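Local coordinates for putative pore-forming toxin (Bacteroides vulgatus ATCC 8482, PDB 3KOG), which is of unknown function but is probably exported or membrane-associated and may be a pore-forming toxin, at residues 139-144 and 210-215; 100-105 and 190-195; 89-94 and 156-161; 194-199 and 206-211. One frame throughout, in Å; residues are numbered along the deposited sequence.

Interaction 1. Residues 139-144 and 210-215; sequences EVIKND and SFTVDS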
loop_
_atom_site.group_PDB
_atom_site.type_symbol
_atom_site.label_atom_id
_atom_site.label_comp_id
_atom_site.label_asym_id
_atom_site.label_seq_id
_atom_site.Cartn_x
_atom_site.Cartn_y
_atom_site.Cartn_z
ATOM N N GLU A 139 8.015 -10.709 -2.663
ATOM C CA GLU A 139 8.764 -11.925 -2.992
ATOM C C GLU A 139 8.164 -12.607 -4.233
ATOM O O GLU A 139 6.939 -12.716 -4.367
ATOM C CB GLU A 139 8.787 -12.917 -1.803
ATOM C CG GLU A 139 7.421 -13.160 -1.129
ATOM C CD GLU A 139 7.404 -14.327 -0.113
ATOM O OE1 GLU A 139 8.496 -14.857 0.237
ATOM O OE2 GLU A 139 6.277 -14.722 0.329
ATOM N N VAL A 140 9.016 -13.069 -5.140
ATOM C CA VAL A 140 8.554 -13.833 -6.313
ATOM C C VAL A 140 8.404 -15.281 -5.863
ATOM O O VAL A 140 9.355 -15.861 -5.371
ATOM C CB VAL A 140 9.527 -13.709 -7.506
ATOM C CG1 VAL A 140 9.119 -14.671 -8.645
ATOM C CG2 VAL A 140 9.522 -12.287 -8.020
ATOM N N ILE A 141 7.195 -15.843 -5.963
ATOM C CA ILE A 141 6.954 -17.217 -5.485
ATOM C C ILE A 141 6.881 -18.204 -6.630
ATOM O O ILE A 141 6.856 -19.399 -6.411
ATOM C CB ILE A 141 5.715 -17.312 -4.546
ATOM C CG1 ILE A 141 4.380 -17.021 -5.289
ATOM C CG2 ILE A 141 5.960 -16.394 -3.313
ATOM C CD1 ILE A 141 3.093 -17.191 -4.473
ATOM N N LYS A 142 6.843 -17.704 -7.862
ATOM C CA LYS A 142 6.824 -18.590 -9.015
ATOM C C LYS A 142 7.372 -17.816 -10.195
ATOM O O LYS A 142 7.070 -16.635 -10.388
ATOM C CB LYS A 142 5.396 -19.093 -9.291
ATOM C CG LYS A 142 5.288 -20.122 -10.358
ATOM C CD LYS A 142 3.863 -20.692 -10.451
ATOM C CE LYS A 142 3.724 -21.522 -11.752
ATOM N NZ LYS A 142 2.313 -21.925 -11.992
ATOM N N ASN A 143 8.161 -18.514 -10.997
ATOM C CA ASN A 143 8.841 -17.916 -12.108
ATOM C C ASN A 143 9.021 -18.942 -13.202
ATOM O O ASN A 143 9.759 -19.904 -13.019
ATOM C CB ASN A 143 10.189 -17.378 -11.632
ATOM C CG ASN A 143 11.049 -16.877 -12.746
ATOM O OD1 ASN A 143 10.601 -16.675 -13.875
ATOM N ND2 ASN A 143 12.315 -16.616 -12.422
ATOM N N ASP A 144 8.354 -18.708 -14.336
ATOM C CA ASP A 144 8.341 -19.674 -15.428
ATOM C C ASP A 144 9.426 -19.363 -16.486
ATOM O O ASP A 144 9.551 -20.083 -17.485
ATOM C CB ASP A 144 6.931 -19.737 -16.043
ATOM C CG ASP A 144 5.840 -20.208 -15.033
ATOM O OD1 ASP A 144 6.143 -20.648 -13.896
ATOM O OD2 ASP A 144 4.650 -20.150 -15.402
ATOM N N SER A 210 6.197 -15.424 -17.406
ATOM C CA SER A 210 5.149 -15.192 -16.400
ATOM C C SER A 210 5.724 -15.468 -15.017
ATOM O O SER A 210 6.484 -16.405 -14.835
ATOM C CB SER A 210 3.963 -16.123 -16.640
ATOM O OG SER A 210 3.005 -15.907 -15.641
ATOM N N PHE A 211 5.373 -14.649 -14.056
ATOM C CA PHE A 211 5.835 -14.859 -12.680
ATOM C C PHE A 211 4.772 -14.382 -11.710
ATOM O O PHE A 211 3.882 -13.558 -12.080
ATOM C CB PHE A 211 7.187 -14.194 -12.441
ATOM C CG PHE A 211 7.174 -12.676 -12.571
ATOM C CD1 PHE A 211 7.233 -12.083 -13.808
ATOM C CD2 PHE A 211 7.138 -11.890 -11.454
ATOM C CE1 PHE A 211 7.231 -10.698 -13.954
ATOM C CE2 PHE A 211 7.152 -10.510 -11.566
ATOM C CZ PHE A 211 7.202 -9.922 -12.831
ATOM N N THR A 212 4.823 -14.940 -10.492
ATOM C CA THR A 212 3.826 -14.638 -9.478
ATOM C C THR A 212 4.503 -14.023 -8.261
ATOM O O THR A 212 5.533 -14.517 -7.793
ATOM C CB THR A 212 3.050 -15.911 -9.079
ATOM O OG1 THR A 212 2.414 -16.463 -10.250
ATOM C CG2 THR A 212 1.991 -15.577 -7.984
ATOM N N VAL A 213 3.908 -12.956 -7.757
ATOM C CA VAL A 213 4.459 -12.200 -6.636
ATOM C C VAL A 213 3.533 -12.148 -5.415
ATOM O O VAL A 213 2.355 -11.782 -5.544
ATOM C CB VAL A 213 4.727 -10.782 -7.050
ATOM C CG1 VAL A 213 5.385 -10.010 -5.894
ATOM C CG2 VAL A 213 5.591 -10.773 -8.363
ATOM N N ASP A 214 4.080 -12.440 -4.240
ATOM C CA ASP A 214 3.385 -12.106 -3.013
ATOM C C ASP A 214 3.942 -10.803 -2.481
ATOM O O ASP A 214 5.151 -10.655 -2.290
ATOM C CB ASP A 214 3.554 -13.182 -1.923
ATOM C CG ASP A 214 2.665 -14.399 -2.121
ATOM O OD1 ASP A 214 1.717 -14.409 -2.958
ATOM O OD2 ASP A 214 2.882 -15.338 -1.345
ATOM N N SER A 215 3.071 -9.829 -2.302
ATOM C CA SER A 215 3.472 -8.523 -1.812
ATOM C C SER A 215 2.651 -8.201 -0.551
ATOM O O SER A 215 1.482 -8.608 -0.412
ATOM C CB SER A 215 3.290 -7.403 -2.858
ATOM O OG SER A 215 1.981 -7.269 -3.320
#
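Ile-141 and Lys-142 both stand opposite Thr-212, which makes this antiparallel strand pair a worked example of the classic beta bulge. One acceptor serves the two: Ile-141 N gives its hydrogen to Thr-212 O at 2.8 Å, while Lys-142 N reaches the same oxygen weakly. Thr-212 N answers with a bond of 2.8 Å to Lys-142 O, and regular pairing resumes on both sides, Glu-139 with Asp-214 and Asp-144 N with Ser-210 O. The extra residue carries its side chain over the neighbouring strand. Ile-141 CG1 lies between the backbone N and the carbonyl carbon (chi1 67°), where it meets Thr-212 CG2 at 3.9 Å; CD1, beyond it, rests against the Asp-214 carboxylate, the two side chains crossing at about a right angle. Thr-191 OG1 bonds Asp-214 OD1, and Lys-189 NZ, a long and weak partner of OD2, may ease the nearness of Glu-139, whose OE2 is bonded by Tyr-216 OH. On the other face of the sheet, Ile-156 of helix 150-158 covers Val-140 and Phe-211, and Tyr-159 covers Val-140 and Val-213. There Val-140 CG2 approaches Phe-211 CD2 at 4.2 Å and Val-213 CG2 at the same distance.

Interaction 2. Residues 100-105 and 190-195; sequences AQEESS and TTSVYQ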
loop_
_atom_site.group_PDB
_atom_site.type_symbol
_atom_site.label_atom_id
_atom_site.label_comp_id
_atom_site.label_asym_id
_atom_site.label_seq_id
_atom_site.Cartn_x
_atom_site.Cartn_y
_atom_site.Cartn_z
ATOM N N ALA A 100 6.110 -4.959 -18.032
ATOM C CA ALA A 100 5.549 -5.931 -17.132
ATOM C C ALA A 100 4.055 -5.641 -17.022
ATOM O O ALA A 100 3.641 -4.525 -16.715
ATOM C CB ALA A 100 6.259 -5.871 -15.781
ATOM N N GLN A 101 3.230 -6.615 -17.304
ATOM C CA GLN A 101 1.789 -6.393 -17.198
ATOM C C GLN A 101 1.215 -7.250 -16.102
ATOM O O GLN A 101 1.325 -8.470 -16.138
ATOM C CB GLN A 101 1.126 -6.769 -18.511
ATOM C CG GLN A 101 -0.407 -6.640 -18.521
ATOM C CD GLN A 101 -0.893 -6.684 -19.926
ATOM O OE1 GLN A 101 -0.743 -5.692 -20.639
ATOM N NE2 GLN A 101 -1.387 -7.850 -20.384
ATOM N N GLU A 102 0.544 -6.613 -15.161
ATOM C CA GLU A 102 -0.179 -7.325 -14.100
ATOM C C GLU A 102 -1.484 -7.896 -14.634
ATOM O O GLU A 102 -2.357 -7.160 -15.074
ATOM C CB GLU A 102 -0.433 -6.407 -12.927
ATOM C CG GLU A 102 -0.861 -7.130 -11.627
ATOM C CD GLU A 102 -1.000 -6.173 -10.455
ATOM O OE1 GLU A 102 -0.801 -4.951 -10.666
ATOM O OE2 GLU A 102 -1.261 -6.646 -9.318
ATOM N N GLU A 103 -1.606 -9.207 -14.579
ATOM C CA GLU A 103 -2.699 -9.937 -15.200
ATOM C C GLU A 103 -3.815 -10.211 -14.195
ATOM O O GLU A 103 -4.970 -10.339 -14.589
ATOM C CB GLU A 103 -2.215 -11.302 -15.702
ATOM C CG GLU A 103 -1.109 -11.254 -16.795
ATOM C CD GLU A 103 -1.540 -10.468 -18.044
ATOM O OE1 GLU A 103 -2.746 -10.502 -18.351
ATOM O OE2 GLU A 103 -0.697 -9.804 -18.687
ATOM N N SER A 104 -3.481 -10.363 -12.916
ATOM C CA SER A 104 -4.474 -10.672 -11.899
ATOM C C SER A 104 -3.877 -10.363 -10.506
ATOM O O SER A 104 -2.654 -10.367 -10.334
ATOM C CB SER A 104 -4.916 -12.125 -11.992
ATOM O OG SER A 104 -3.927 -12.996 -11.546
ATOM N N SER A 105 -4.746 -10.048 -9.549
ATOM C CA SER A 105 -4.303 -9.649 -8.242
ATOM C C SER A 105 -5.380 -9.979 -7.218
ATOM O O SER A 105 -6.547 -9.704 -7.442
ATOM C CB SER A 105 -3.975 -8.164 -8.205
ATOM O OG SER A 105 -3.199 -7.882 -7.077
ATOM N N THR A 190 -0.906 -9.814 -0.916
ATOM C CA THR A 190 -1.500 -9.672 -2.212
ATOM C C THR A 190 -0.709 -10.624 -3.164
ATOM O O THR A 190 0.502 -10.531 -3.245
ATOM C CB THR A 190 -1.464 -8.236 -2.696
ATOM O OG1 THR A 190 -2.235 -7.356 -1.846
ATOM C CG2 THR A 190 -1.966 -8.115 -4.129
ATOM N N THR A 191 -1.396 -11.546 -3.829
ATOM C CA THR A 191 -0.808 -12.457 -4.816
ATOM C C THR A 191 -1.185 -11.943 -6.217
ATOM O O THR A 191 -2.367 -11.813 -6.545
ATOM C CB THR A 191 -1.272 -13.916 -4.634
ATOM O OG1 THR A 191 -1.057 -14.302 -3.250
ATOM C CG2 THR A 191 -0.480 -14.916 -5.627
ATOM N N SER A 192 -0.158 -11.622 -7.003
ATOM C CA SER A 192 -0.306 -11.038 -8.326
ATOM C C SER A 192 0.474 -11.823 -9.373
ATOM O O SER A 192 1.612 -12.213 -9.131
ATOM C CB SER A 192 0.159 -9.581 -8.296
ATOM O OG SER A 192 -0.554 -8.793 -7.323
ATOM N N VAL A 193 -0.111 -11.994 -10.539
ATOM C CA VAL A 193 0.506 -12.724 -11.641
ATOM C C VAL A 193 0.816 -11.669 -12.689
ATOM O O VAL A 193 -0.055 -10.861 -13.027
ATOM C CB VAL A 193 -0.449 -13.783 -12.242
ATOM C CG1 VAL A 193 0.120 -14.377 -13.549
ATOM C CG2 VAL A 193 -0.822 -14.871 -11.190
ATOM N N TYR A 194 2.059 -11.670 -13.170
ATOM C CA TYR A 194 2.539 -10.755 -14.166
ATOM C C TYR A 194 2.994 -11.516 -15.397
ATOM O O TYR A 194 3.564 -12.610 -15.298
ATOM C CB TYR A 194 3.755 -9.950 -13.668
ATOM C CG TYR A 194 3.494 -9.000 -12.526
ATOM C CD1 TYR A 194 3.479 -9.444 -11.223
ATOM C CD2 TYR A 194 3.134 -7.654 -12.759
ATOM C CE1 TYR A 194 3.209 -8.560 -10.176
ATOM C CE2 TYR A 194 2.850 -6.812 -11.699
ATOM C CZ TYR A 194 2.892 -7.282 -10.427
ATOM O OH TYR A 194 2.587 -6.428 -9.360
ATOM N N GLN A 195 2.821 -10.897 -16.565
ATOM C CA GLN A 195 3.542 -11.326 -17.760
ATOM C C GLN A 195 4.523 -10.235 -18.163
ATOM O O GLN A 195 4.242 -9.000 -18.029
ATOM C CB GLN A 195 2.603 -11.574 -18.934
ATOM C CG GLN A 195 1.752 -12.793 -18.800
ATOM C CD GLN A 195 1.062 -13.095 -20.114
ATOM O OE1 GLN A 195 0.473 -12.223 -20.715
ATOM N NE2 GLN A 195 1.169 -14.312 -20.575
HETATM O O HOH W 1 -3.710 -13.469 -8.364
#
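Glu-102 holds CG anti to its backbone N (chi1 -165°) and runs on extended, which lays the chain across the ring of Tyr-194. CG sits over one ring face, 4.2 Å from the centroid in a CH-pi contact, and CB comes within 3.5 Å of Tyr-194 CE2. The carboxylate follows the ring, its plane turned only 22° from it, and ends with Glu-102 OE2 3.0 Å from Ser-192 OG. Ser-105 OG, likewise anti to its backbone N (chi1 -163°), shares a hydrogen bond of 2.8 Å with Ser-192 OG, so three polar tips gather on this face. The backbones form a classic beta bulge here: Glu-103 N and Ser-104 N both turn to Val-193 O, the first at 2.7 Å and nearly straight, the second weakly. Glu-103, the extra residue, bends at chi2 and receives Gln-101 NE2 on the syn lone pair of OE2 at 2.7 Å. On the face of Gln-101 and Ser-104, a water joins Ser-104 OG to Thr-191 O. The pair thus ties strand 98-120 to strand 179-198, whose other edge is hydrogen-bonded to strand 207-225; Tyr-194 also meets the rings of Phe-211 and Tyr-159, the latter just past the helix 150-158.

Interaction 3. Residues 89-94 and 156-161; sequences EVTIIL and IDAYNK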
loop_
_atom_site.group_PDB
_atom_site.type_symbol
_atom_site.label_atom_id
_atom_site.label_comp_id
_atom_site.label_asym_id
_atom_site.label_seq_id
_atom_site.Cartn_x
_atom_site.Cartn_y
_atom_site.Cartn_z
ATOM N N GLU A 89 3.762 0.243 -1.663
ATOM C CA GLU A 89 4.733 0.560 -2.709
ATOM C C GLU A 89 4.272 0.025 -4.032
ATOM O O GLU A 89 3.572 -0.996 -4.065
ATOM C CB GLU A 89 6.104 -0.076 -2.396
ATOM C CG GLU A 89 6.791 0.588 -1.273
ATOM C CD GLU A 89 8.266 0.174 -1.133
ATOM O OE1 GLU A 89 8.635 -0.922 -1.600
ATOM O OE2 GLU A 89 9.039 0.979 -0.539
ATOM N N VAL A 90 4.622 0.695 -5.126
ATOM C CA VAL A 90 4.308 0.154 -6.438
ATOM C C VAL A 90 5.542 0.263 -7.295
ATOM O O VAL A 90 6.185 1.327 -7.352
ATOM C CB VAL A 90 3.124 0.885 -7.107
ATOM C CG1 VAL A 90 3.402 2.375 -7.272
ATOM C CG2 VAL A 90 2.716 0.185 -8.464
ATOM N N THR A 91 5.877 -0.842 -7.942
ATOM C CA THR A 91 7.056 -0.926 -8.806
ATOM C C THR A 91 6.642 -0.575 -10.248
ATOM O O THR A 91 5.650 -1.135 -10.789
ATOM C CB THR A 91 7.639 -2.342 -8.771
ATOM O OG1 THR A 91 8.095 -2.643 -7.443
ATOM C CG2 THR A 91 8.828 -2.537 -9.764
ATOM N N ILE A 92 7.387 0.347 -10.840
ATOM C CA ILE A 92 7.297 0.678 -12.229
ATOM C C ILE A 92 8.577 0.182 -12.926
ATOM O O ILE A 92 9.694 0.614 -12.630
ATOM C CB ILE A 92 7.095 2.191 -12.471
ATOM C CG1 ILE A 92 5.849 2.697 -11.721
ATOM C CG2 ILE A 92 6.975 2.463 -13.931
ATOM C CD1 ILE A 92 6.219 3.497 -10.545
ATOM N N ILE A 93 8.409 -0.705 -13.885
ATOM C CA ILE A 93 9.522 -1.234 -14.699
ATOM C C ILE A 93 9.727 -0.397 -15.953
ATOM O O ILE A 93 8.808 -0.225 -16.747
ATOM C CB ILE A 93 9.194 -2.700 -15.159
ATOM C CG1 ILE A 93 9.026 -3.607 -13.933
ATOM C CG2 ILE A 93 10.254 -3.275 -16.184
ATOM C CD1 ILE A 93 10.212 -3.697 -13.060
ATOM N N LEU A 94 10.962 0.055 -16.148
ATOM C CA LEU A 94 11.372 0.725 -17.351
ATOM C C LEU A 94 12.306 -0.213 -18.073
ATOM O O LEU A 94 13.256 -0.714 -17.478
ATOM C CB LEU A 94 12.103 2.020 -17.053
ATOM C CG LEU A 94 11.284 3.114 -16.403
ATOM C CD1 LEU A 94 12.223 4.357 -16.171
ATOM C CD2 LEU A 94 10.058 3.510 -17.169
ATOM N N ILE A 156 12.178 -9.476 -13.252
ATOM C CA ILE A 156 11.660 -10.410 -12.251
ATOM C C ILE A 156 12.241 -10.130 -10.866
ATOM O O ILE A 156 11.503 -10.087 -9.891
ATOM C CB ILE A 156 11.849 -11.907 -12.672
ATOM C CG1 ILE A 156 11.157 -12.111 -14.010
ATOM C CG2 ILE A 156 11.219 -12.821 -11.605
ATOM C CD1 ILE A 156 11.471 -13.468 -14.815
ATOM N N ASP A 157 13.544 -9.877 -10.800
ATOM C CA ASP A 157 14.228 -9.600 -9.515
ATOM C C ASP A 157 13.715 -8.342 -8.808
ATOM O O ASP A 157 13.812 -8.223 -7.605
ATOM C CB ASP A 157 15.745 -9.449 -9.734
ATOM C CG ASP A 157 16.417 -10.753 -10.114
ATOM O OD1 ASP A 157 15.789 -11.827 -9.938
ATOM O OD2 ASP A 157 17.580 -10.710 -10.588
ATOM N N ALA A 158 13.151 -7.426 -9.571
ATOM C CA ALA A 158 12.657 -6.166 -9.061
ATOM C C ALA A 158 11.492 -6.405 -8.133
ATOM O O ALA A 158 11.257 -5.598 -7.238
ATOM C CB ALA A 158 12.251 -5.245 -10.221
ATOM N N TYR A 159 10.782 -7.520 -8.323
ATOM C CA TYR A 159 9.676 -7.941 -7.480
ATOM C C TYR A 159 10.082 -8.889 -6.330
ATOM O O TYR A 159 9.201 -9.371 -5.565
ATOM C CB TYR A 159 8.579 -8.601 -8.347
ATOM C CG TYR A 159 7.931 -7.631 -9.279
ATOM C CD1 TYR A 159 8.455 -7.427 -10.524
ATOM C CD2 TYR A 159 6.828 -6.867 -8.904
ATOM C CE1 TYR A 159 7.928 -6.537 -11.367
ATOM C CE2 TYR A 159 6.261 -5.979 -9.800
ATOM C CZ TYR A 159 6.830 -5.824 -11.026
ATOM O OH TYR A 159 6.338 -4.947 -11.969
ATOM N N ASN A 160 11.385 -9.161 -6.224
ATOM C CA ASN A 160 11.914 -10.117 -5.257
ATOM C C ASN A 160 12.870 -9.482 -4.287
ATOM O O ASN A 160 13.818 -10.128 -3.902
ATOM C CB ASN A 160 12.632 -11.262 -5.976
ATOM C CG ASN A 160 12.668 -12.522 -5.149
ATOM O OD1 ASN A 160 11.707 -12.832 -4.425
ATOM N ND2 ASN A 160 13.783 -13.216 -5.190
ATOM N N LYS A 161 12.619 -8.246 -3.861
ATOM C CA LYS A 161 13.564 -7.546 -2.985
ATOM C C LYS A 161 13.423 -7.962 -1.513
ATOM O O LYS A 161 14.338 -7.762 -0.707
ATOM C CB LYS A 161 13.430 -6.026 -3.152
ATOM C CG LYS A 161 13.835 -5.546 -4.567
ATOM C CD LYS A 161 13.908 -4.028 -4.685
ATOM C CE LYS A 161 14.310 -3.606 -6.093
ATOM N NZ LYS A 161 15.756 -3.842 -6.338
HETATM O O HOH W 2 4.312 -3.251 -11.325
HETATM O O HOH W 3 10.849 -2.731 -6.871
#
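The ring of Tyr-159 takes Thr-91 CG2 over one face, at 4.0 Å from CZ, and a water at its edge, lying in the ring plane beside the hydroxyl. On the side opposite Thr-91 lie the rings of Tyr-194 and Phe-211. Ile-93 arrives obliquely instead, tip to tip with the tyrosine: its CG1 is 3.6 Å from Tyr-159 OH, and its CD1 touches CE1. Tyr-159 CG is anti to the carbonyl carbon (chi1 -66°), and from there the ring extends across to the strand. Its carbons pack, while OH also bonds a water. That in-plane water bonds Tyr-159 OH at 2.7 Å and donates to Thr-91 O at 2.6 Å, bridging the phenol to the strand backbone. A second water plays a similar part for the backbone of Ala-158: it donates to Ala-158 O at 2.9 Å and is hydrogen-bonded to Thr-91 OG1 at 2.8 Å. Thr-91 OG1 also bonds a glycerol, probably from the crystallisation liquor. The apolar share is completed by Ile-93 CD1 against Ala-158 CB at 3.8 Å. Direct contact is therefore a small, buried patch of four residues, with waters bridging the polar groups. Strand 85-94 turns Val-90 and Ile-92 the other way, onto strands 58-66 and 69-77, and pairs with strand 18-27. The two aromatic rings that back Tyr-159 come from the hairpin 179-198 and 207-225, while Val-140 of strand 126-143 packs on it too.

Interaction 4. Residues 194-199 and 206-211; sequences YQIIEK and NPVASF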
loop_
_atom_site.group_PDB
_atom_site.type_symbol
_atom_site.label_atom_id
_atom_site.label_comp_id
_atom_site.label_asym_id
_atom_site.label_seq_id
_atom_site.Cartn_x
_atom_site.Cartn_y
_atom_site.Cartn_z
ATOM N N TYR A 194 2.059 -11.670 -13.170
ATOM C CA TYR A 194 2.539 -10.755 -14.166
ATOM C C TYR A 194 2.994 -11.516 -15.397
ATOM O O TYR A 194 3.564 -12.610 -15.298
ATOM C CB TYR A 194 3.755 -9.950 -13.668
ATOM C CG TYR A 194 3.494 -9.000 -12.526
ATOM C CD1 TYR A 194 3.479 -9.444 -11.223
ATOM C CD2 TYR A 194 3.134 -7.654 -12.759
ATOM C CE1 TYR A 194 3.209 -8.560 -10.176
ATOM C CE2 TYR A 194 2.850 -6.812 -11.699
ATOM C CZ TYR A 194 2.892 -7.282 -10.427
ATOM O OH TYR A 194 2.587 -6.428 -9.360
ATOM N N GLN A 195 2.821 -10.897 -16.565
ATOM C CA GLN A 195 3.542 -11.326 -17.760
ATOM C C GLN A 195 4.523 -10.235 -18.163
ATOM O O GLN A 195 4.242 -9.000 -18.029
ATOM C CB GLN A 195 2.603 -11.574 -18.934
ATOM C CG GLN A 195 1.752 -12.793 -18.800
ATOM C CD GLN A 195 1.062 -13.095 -20.114
ATOM O OE1 GLN A 195 0.473 -12.223 -20.715
ATOM N NE2 GLN A 195 1.169 -14.312 -20.575
ATOM N N ILE A 196 5.663 -10.684 -18.662
ATOM C CA ILE A 196 6.619 -9.803 -19.281
ATOM C C ILE A 196 6.344 -9.892 -20.774
ATOM O O ILE A 196 6.313 -10.980 -21.325
ATOM C CB ILE A 196 8.046 -10.192 -18.946
ATOM C CG1 ILE A 196 8.254 -9.978 -17.438
ATOM C CG2 ILE A 196 9.027 -9.339 -19.805
ATOM C CD1 ILE A 196 9.504 -10.555 -16.883
ATOM N N ILE A 197 6.111 -8.749 -21.402
ATOM C CA ILE A 197 5.646 -8.690 -22.794
ATOM C C ILE A 197 6.549 -7.785 -23.642
ATOM O O ILE A 197 7.017 -6.756 -23.194
ATOM C CB ILE A 197 4.188 -8.183 -22.897
ATOM C CG1 ILE A 197 3.273 -9.058 -22.063
ATOM C CG2 ILE A 197 3.716 -8.170 -24.400
ATOM C CD1 ILE A 197 1.903 -8.457 -21.864
ATOM N N GLU A 198 6.805 -8.204 -24.872
ATOM C CA GLU A 198 7.647 -7.435 -25.789
ATOM C C GLU A 198 7.023 -6.093 -26.150
ATOM O O GLU A 198 5.836 -6.022 -26.420
ATOM C CB GLU A 198 7.853 -8.242 -27.043
ATOM C CG GLU A 198 8.685 -9.504 -26.816
ATOM C CD GLU A 198 8.722 -10.383 -28.033
ATOM O OE1 GLU A 198 7.811 -10.263 -28.879
ATOM O OE2 GLU A 198 9.641 -11.204 -28.141
ATOM N N LYS A 199 7.814 -5.020 -26.083
ATOM C CA LYS A 199 7.387 -3.738 -26.655
ATOM C C LYS A 199 7.482 -3.887 -28.176
ATOM O O LYS A 199 8.429 -4.495 -28.668
ATOM C CB LYS A 199 8.282 -2.589 -26.184
ATOM C CG LYS A 199 8.193 -2.301 -24.679
ATOM C CD LYS A 199 8.604 -0.869 -24.355
ATOM C CE LYS A 199 8.273 -0.540 -22.914
ATOM N NZ LYS A 199 8.152 0.921 -22.619
ATOM N N ASN A 206 4.745 -10.442 -28.084
ATOM C CA ASN A 206 4.663 -11.718 -27.394
ATOM C C ASN A 206 4.920 -11.607 -25.885
ATOM O O ASN A 206 5.840 -10.912 -25.485
ATOM C CB ASN A 206 5.657 -12.716 -27.969
ATOM C CG ASN A 206 5.352 -13.063 -29.403
ATOM O OD1 ASN A 206 4.322 -12.648 -29.936
ATOM N ND2 ASN A 206 6.255 -13.814 -30.049
ATOM N N PRO A 207 4.087 -12.287 -25.062
ATOM C CA PRO A 207 4.524 -12.587 -23.696
ATOM C C PRO A 207 5.731 -13.520 -23.762
ATOM O O PRO A 207 5.712 -14.480 -24.512
ATOM C CB PRO A 207 3.315 -13.268 -23.049
ATOM C CG PRO A 207 2.379 -13.658 -24.191
ATOM C CD PRO A 207 2.783 -12.898 -25.415
ATOM N N VAL A 208 6.793 -13.172 -23.044
ATOM C CA VAL A 208 8.030 -13.936 -23.017
ATOM C C VAL A 208 8.313 -14.573 -21.648
ATOM O O VAL A 208 9.289 -15.300 -21.518
ATOM C CB VAL A 208 9.281 -13.086 -23.425
ATOM C CG1 VAL A 208 9.140 -12.592 -24.800
ATOM C CG2 VAL A 208 9.531 -11.907 -22.462
ATOM N N ALA A 209 7.491 -14.284 -20.639
ATOM C CA ALA A 209 7.630 -14.918 -19.326
ATOM C C ALA A 209 6.423 -14.577 -18.418
ATOM O O ALA A 209 5.744 -13.563 -18.619
ATOM C CB ALA A 209 8.928 -14.422 -18.670
ATOM N N SER A 210 6.197 -15.424 -17.406
ATOM C CA SER A 210 5.149 -15.192 -16.400
ATOM C C SER A 210 5.724 -15.468 -15.017
ATOM O O SER A 210 6.484 -16.405 -14.835
ATOM C CB SER A 210 3.963 -16.123 -16.640
ATOM O OG SER A 210 3.005 -15.907 -15.641
ATOM N N PHE A 211 5.373 -14.649 -14.056
ATOM C CA PHE A 211 5.835 -14.859 -12.680
ATOM C C PHE A 211 4.772 -14.382 -11.710
ATOM O O PHE A 211 3.882 -13.558 -12.080
ATOM C CB PHE A 211 7.187 -14.194 -12.441
ATOM C CG PHE A 211 7.174 -12.676 -12.571
ATOM C CD1 PHE A 211 7.233 -12.083 -13.808
ATOM C CD2 PHE A 211 7.138 -11.890 -11.454
ATOM C CE1 PHE A 211 7.231 -10.698 -13.954
ATOM C CE2 PHE A 211 7.152 -10.510 -11.566
ATOM C CZ PHE A 211 7.202 -9.922 -12.831
#
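Ile-196 O accepts from Val-208 N at 2.8 Å, and Ile-196 N in turn donates to Ala-209 O at 2.9 Å: Val-208 and Ala-209 both face this one isoleucine in a classic beta bulge near the end of the hairpin where the loop joins the strands. Such a bulge places two neighbouring residues against one. Val-208 CG2, set between its backbone N and carbonyl carbon, meets Ile-196 CG2 at 3.7 Å, while Ala-209 CB lies farther off, by Ile-196 CD1. The other branch of the isoleucine, through CG1, comes to the edge of the Phe-211 ring near its plane, 3.7 Å from CE1, the two side chains crossing at about a right angle. One face of that ring is taken by Tyr-194 CB in a CH-pi contact, 3.8 Å from the centroid and offset toward the rim. The two aromatic planes are nearly parallel (15°) but displaced, leaving little overlap. Nearer the loop, Glu-198 and Asn-206 lie side by side: Asn-206 N donates to Glu-198 OE1 at 3.2 Å from above the carboxylate plane, and Glu-198 N returns a bond to Asn-206 O. On the face away from Ile-196, Pro-207 packs beside Gln-195. Strands 179-198 and 207-225 thus form a beta hairpin. The helix 150-158 covers its Ile-196 and Phe-211 face with Ile-155 and Ile-156 and meets Val-208 through Ile-152, while strand 98-120 flanks strand 179-198.

In the fold
From the N terminus, strand 85-94 enters first, and interaction 3 closes a loop of 61 residues when residues 156-161 return to it. Within that span start interactions 2 and 1: residues 100-105 wait for 190-195, and 139-144 for 210-215. Interactions 1, 2 and 3 therefore cross one another along the chain. Interaction 4 is local, closing the hairpin of strands 179-198 and 207-225 late within the span of interaction 1, with which it shares Ser-210 and Phe-211; it shares Tyr-194 and Gln-195 with interaction 2. Together interactions 1, 2 and 4 join four adjacent strands, in the order 98-120, 179-198, 207-225, 126-143, and interaction 3 sets residues 156-161 against strand 85-94.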